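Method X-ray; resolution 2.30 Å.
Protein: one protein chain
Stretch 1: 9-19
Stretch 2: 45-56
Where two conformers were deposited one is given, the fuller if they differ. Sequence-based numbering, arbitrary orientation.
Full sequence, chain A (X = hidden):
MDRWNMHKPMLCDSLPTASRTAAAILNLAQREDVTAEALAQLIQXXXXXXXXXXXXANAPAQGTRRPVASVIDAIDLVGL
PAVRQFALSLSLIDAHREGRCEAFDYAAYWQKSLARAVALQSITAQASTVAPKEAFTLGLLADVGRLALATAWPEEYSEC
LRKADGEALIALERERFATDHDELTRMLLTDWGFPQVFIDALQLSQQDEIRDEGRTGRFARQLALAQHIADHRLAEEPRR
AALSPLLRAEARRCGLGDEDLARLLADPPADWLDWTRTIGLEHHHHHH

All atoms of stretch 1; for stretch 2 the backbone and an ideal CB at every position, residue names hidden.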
# COMPACT_ATOMS: atom_id res chain seq x y z
N PRO A 9 17.27 3.92 3.31
CA PRO A 9 16.42 4.71 2.41
C PRO A 9 15.03 4.89 3.01
O PRO A 9 14.45 3.94 3.51
CB PRO A 9 16.32 3.84 1.16
CG PRO A 9 17.51 2.91 1.23
CD PRO A 9 17.79 2.69 2.67
N MSE A 10 14.50 6.10 2.94
CA MSE A 10 13.24 6.39 3.60
C MSE A 10 12.59 7.64 3.02
O MSE A 10 13.08 8.75 3.22
CB MSE A 10 13.53 6.56 5.09
CG MSE A 10 12.36 7.01 5.90
SE MSE A 10 10.97 5.68 6.02
CE MSE A 10 9.52 6.95 6.11
N LEU A 11 11.49 7.46 2.28
CA LEU A 11 10.69 8.60 1.81
C LEU A 11 9.30 8.50 2.40
O LEU A 11 8.74 7.41 2.51
CB LEU A 11 10.56 8.63 0.27
CG LEU A 11 11.78 9.06 -0.54
CD1 LEU A 11 12.83 7.95 -0.53
CD2 LEU A 11 11.38 9.43 -1.97
N CYS A 12 8.74 9.63 2.80
CA CYS A 12 7.35 9.60 3.23
C CYS A 12 6.65 10.92 2.91
O CYS A 12 5.71 10.94 2.12
CB CYS A 12 7.23 9.22 4.71
SG CYS A 12 5.53 8.89 5.24
N ASP A 13 7.14 12.01 3.49
CA ASP A 13 6.51 13.30 3.27
C ASP A 13 6.46 13.67 1.80
O ASP A 13 5.53 14.33 1.36
CB ASP A 13 7.22 14.40 4.08
CG ASP A 13 7.10 14.19 5.59
OD1 ASP A 13 6.21 13.44 6.03
OD2 ASP A 13 7.90 14.80 6.33
N SER A 14 7.44 13.21 1.03
CA SER A 14 7.59 13.64 -0.36
C SER A 14 6.81 12.78 -1.36
O SER A 14 6.81 13.07 -2.56
CB SER A 14 9.07 13.64 -0.76
OG SER A 14 9.53 12.30 -0.96
N LEU A 15 6.19 11.70 -0.90
CA LEU A 15 5.47 10.85 -1.86
C LEU A 15 4.23 11.60 -2.40
O LEU A 15 3.48 12.21 -1.63
CB LEU A 15 5.07 9.51 -1.22
CG LEU A 15 6.20 8.65 -0.63
CD1 LEU A 15 5.61 7.48 0.16
CD2 LEU A 15 7.17 8.13 -1.70
N PRO A 16 4.03 11.57 -3.72
CA PRO A 16 2.92 12.34 -4.30
C PRO A 16 1.56 11.70 -4.06
O PRO A 16 1.45 10.51 -3.69
CB PRO A 16 3.25 12.33 -5.79
CG PRO A 16 3.97 11.02 -5.98
CD PRO A 16 4.80 10.84 -4.76
N THR A 17 0.53 12.51 -4.27
CA THR A 17 -0.86 12.07 -4.27
C THR A 17 -1.44 12.47 -5.62
O THR A 17 -1.01 13.46 -6.21
CB THR A 17 -1.63 12.77 -3.16
OG1 THR A 17 -1.10 12.38 -1.89
CG2 THR A 17 -3.13 12.44 -3.23
N ALA A 18 -2.41 11.71 -6.14
CA ALA A 18 -3.07 12.08 -7.40
C ALA A 18 -3.77 13.45 -7.29
O ALA A 18 -4.38 13.77 -6.26
CB ALA A 18 -4.08 11.00 -7.84
N SER A 19 -3.67 14.25 -8.35
CA SER A 19 -4.29 15.58 -8.36
C SER A 19 -5.77 15.55 -8.01
O SER A 19 -6.21 16.32 -7.16
CB SER A 19 -4.10 16.25 -9.72
OG SER A 19 -2.74 16.61 -9.90
N UNK A 45 -7.85 6.25 0.29
CA UNK A 45 -7.69 5.94 -1.12
C UNK A 45 -6.30 6.38 -1.61
O UNK A 45 -5.90 6.08 -2.74
CB UNK A 45 -8.79 6.62 -1.94
N UNK A 46 -5.56 7.09 -0.75
CA UNK A 46 -4.24 7.60 -1.13
C UNK A 46 -3.10 6.98 -0.32
O UNK A 46 -2.99 7.21 0.89
CB UNK A 46 -4.21 9.12 -0.97
N UNK A 47 -2.24 6.20 -0.99
CA UNK A 47 -1.10 5.56 -0.32
C UNK A 47 -0.17 6.58 0.36
O UNK A 47 0.20 6.35 1.52
CB UNK A 47 -0.30 4.73 -1.33
N UNK A 48 0.19 7.68 -0.31
CA UNK A 48 1.10 8.66 0.30
C UNK A 48 0.57 9.20 1.63
O UNK A 48 1.22 9.07 2.67
CB UNK A 48 1.34 9.82 -0.67
N UNK A 49 -0.62 9.82 1.60
CA UNK A 49 -1.15 10.47 2.80
C UNK A 49 -1.45 9.46 3.89
O UNK A 49 -1.27 9.74 5.08
CB UNK A 49 -2.41 11.26 2.46
N UNK A 50 -1.88 8.27 3.49
CA UNK A 50 -2.14 7.19 4.45
C UNK A 50 -0.89 6.75 5.21
O UNK A 50 -0.92 6.59 6.44
CB UNK A 50 -2.74 5.98 3.72
N UNK A 51 0.20 6.57 4.48
CA UNK A 51 1.49 6.30 5.09
C UNK A 51 1.93 7.37 6.10
O UNK A 51 2.30 7.02 7.23
CB UNK A 51 2.55 6.17 3.99
N UNK A 52 1.90 8.64 5.70
CA UNK A 52 2.31 9.75 6.57
C UNK A 52 1.53 9.72 7.87
O UNK A 52 2.09 9.89 8.94
CB UNK A 52 2.11 11.09 5.87
N UNK A 53 0.22 9.53 7.75
CA UNK A 53 -0.65 9.49 8.91
C UNK A 53 -0.32 8.33 9.84
O UNK A 53 -0.20 8.51 11.05
CB UNK A 53 -2.11 9.40 8.46
N UNK A 54 -0.14 7.13 9.29
CA UNK A 54 0.21 5.97 10.10
C UNK A 54 1.53 6.22 10.80
O UNK A 54 1.72 5.89 11.97
CB UNK A 54 0.29 4.70 9.24
N UNK A 55 2.46 6.80 10.07
CA UNK A 55 3.79 7.02 10.59
C UNK A 55 3.77 8.03 11.74
O UNK A 55 4.47 7.87 12.76
CB UNK A 55 4.72 7.50 9.47
N UNK A 56 2.97 9.07 11.58
CA UNK A 56 2.81 10.06 12.62
C UNK A 56 2.21 9.38 13.85
O UNK A 56 2.71 9.53 14.96
CB UNK A 56 1.94 11.22 12.14

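Position 45 precedes the helix, and nothing of stretch 1 lies within 5.5 Å of its ideal CB, so the visible atoms hardly restrict it. It is Thr 45, whose hydroxyl is hydrogen-bonded elsewhere in the structure.

Position 46 is more telling. Its phi/psi of -115/114 is extended, the helix starts at the next residue, and its CA-to-CB bond points toward stretch 1, with the ideal CB 4.2 Å from Thr 17 CG2. An N-cap favours a short acceptor, Asp, Asn, Ser or Thr, and the hydroxyl of Thr 17 nearby could supply a proton to one. The residue is Asp 46. The OD2 of Asp 46 accepts from the backbone N of position 49 at 2.7 Å, closing the first turn, and also from Thr 17 OG1 at 2.7 Å, so one oxygen both caps the helix and ties it to stretch 1. The other oxygen, OD1, reaches stretch 1 through water: one water donates to Asp 46 OD1 and to Pro 16 O while accepting from the backbone N of position 48, and a second donates to Asp 46 OD1 while accepting from Ala 18 N.

At 47 the CA-to-CB bond points sideways, and the ideal CB has no neighbour from stretch 1. As the first residue of the helix, with phi -57°, it suits proline among many others; it is Pro 47.

At 48 the CA lies 5.3 Å from Leu 15 CA. The CA-to-CB bond points toward stretch 1, and the ideal CB already lies 3.1 Å from Pro 16 O and 3.3 Å from Leu 15 O. So tight a site favours glycine, alanine or perhaps serine. Ala 48 fills it, its CB packing 3.7 Å from Leu 15 CB.

At 49 the CA-to-CB bond points sideways, with the ideal CB 4.7 Å from Thr 17 OG1; many helix-compatible side chains would suit. It is Leu 49. Position 50 is out of reach and equally free; it is Thr 50, whose OG1 donates to Asp 46 O at 2.8 Å.

At 51 the ideal CB would lie 4.2 Å from Cys 12 SG, which leaves room for a small residue. Gly 51 has its backbone C 4.0 Å from Cys 12 SG.

The CA-to-CB bond of 52 points sideways, with the ideal CB 4.1 Å from Cys 12 SG and 4.7 Å from Asp 13 OD1. A long basic side chain, Arg or Lys, could pass the sulfur and meet the carboxylate. Arg 52 does so: its CG lies 3.6 Å from Cys 12 SG, and its NE forms a salt bridge with Asp 13 OD1 at 3.0 Å. A water donates to Asp 13 OD1 and accepts from Arg 52 NH2.

Positions 53 and 54 make no contact with stretch 1, which sets no limit on helix-compatible residues here; they are Ile 53 and Leu 54.

The CA-to-CB bond of 55 points toward stretch 1, with the ideal CB 4.5 Å from Cys 12 SG and with Met 10 and Asp 13 beyond. An extended apolar or basic chain would suit. Arg 55 lays its CD 3.8 Å from Cys 12 SG and 3.9 Å from Met 10 CE; its NH1 makes a salt bridge to Asp 13 OD1 at 3.4 Å, a weak hydrogen bond.

Position 56 is out of reach, so any helix-compatible residue would do; it is Phe 56.

Stretch 2 45-56: TDPALTGRILRF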
# COMPACT_ATOMS: atom_id res chain seq x y z
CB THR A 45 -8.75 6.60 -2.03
OG1 THR A 45 -8.66 8.03 -1.92
CG2 THR A 45 -10.15 6.14 -1.66
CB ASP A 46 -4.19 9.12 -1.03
CG ASP A 46 -2.83 9.67 -1.41
OD1 ASP A 46 -2.41 9.46 -2.57
OD2 ASP A 46 -2.18 10.31 -0.55
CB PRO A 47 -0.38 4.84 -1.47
CG PRO A 47 -1.45 4.60 -2.51
CD PRO A 47 -2.40 5.77 -2.39
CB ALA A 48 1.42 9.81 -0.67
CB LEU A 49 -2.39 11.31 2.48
CG LEU A 49 -2.93 12.16 3.63
CD1 LEU A 49 -1.83 13.05 4.28
CD2 LEU A 49 -4.08 12.99 3.16
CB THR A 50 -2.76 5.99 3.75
OG1 THR A 50 -4.07 6.35 3.28
CG2 THR A 50 -2.86 4.85 4.72
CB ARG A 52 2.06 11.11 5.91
CG ARG A 52 3.14 11.61 4.96
CD ARG A 52 2.88 13.08 4.55
NE ARG A 52 3.31 14.03 5.59
CZ ARG A 52 3.30 15.35 5.44
NH1 ARG A 52 2.89 15.90 4.30
NH2 ARG A 52 3.71 16.13 6.43
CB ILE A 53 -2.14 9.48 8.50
CG1 ILE A 53 -2.50 10.86 7.92
CG2 ILE A 53 -3.04 9.16 9.71
CD1 ILE A 53 -3.76 10.87 7.09
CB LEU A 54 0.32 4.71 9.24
CG LEU A 54 -0.98 4.17 8.67
CD1 LEU A 54 -0.71 2.88 7.90
CD2 LEU A 54 -2.03 3.96 9.77
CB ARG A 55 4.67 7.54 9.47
CG ARG A 55 6.03 7.99 9.92
CD ARG A 55 6.90 8.23 8.71
NE ARG A 55 8.03 9.08 9.05
CZ ARG A 55 8.10 10.37 8.76
NH1 ARG A 55 7.10 10.96 8.11
NH2 ARG A 55 9.17 11.06 9.12
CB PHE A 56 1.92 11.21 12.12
CG PHE A 56 1.50 12.17 13.20
CD1 PHE A 56 0.23 12.12 13.74
CD2 PHE A 56 2.38 13.15 13.65
CE1 PHE A 56 -0.17 13.02 14.73
CE2 PHE A 56 1.99 14.06 14.65
CZ PHE A 56 0.71 13.99 15.18
O HOH W 1 5.44 14.30 8.51
O HOH W 2 -0.22 8.32 -3.13
O HOH W 3 -3.46 9.51 -4.99
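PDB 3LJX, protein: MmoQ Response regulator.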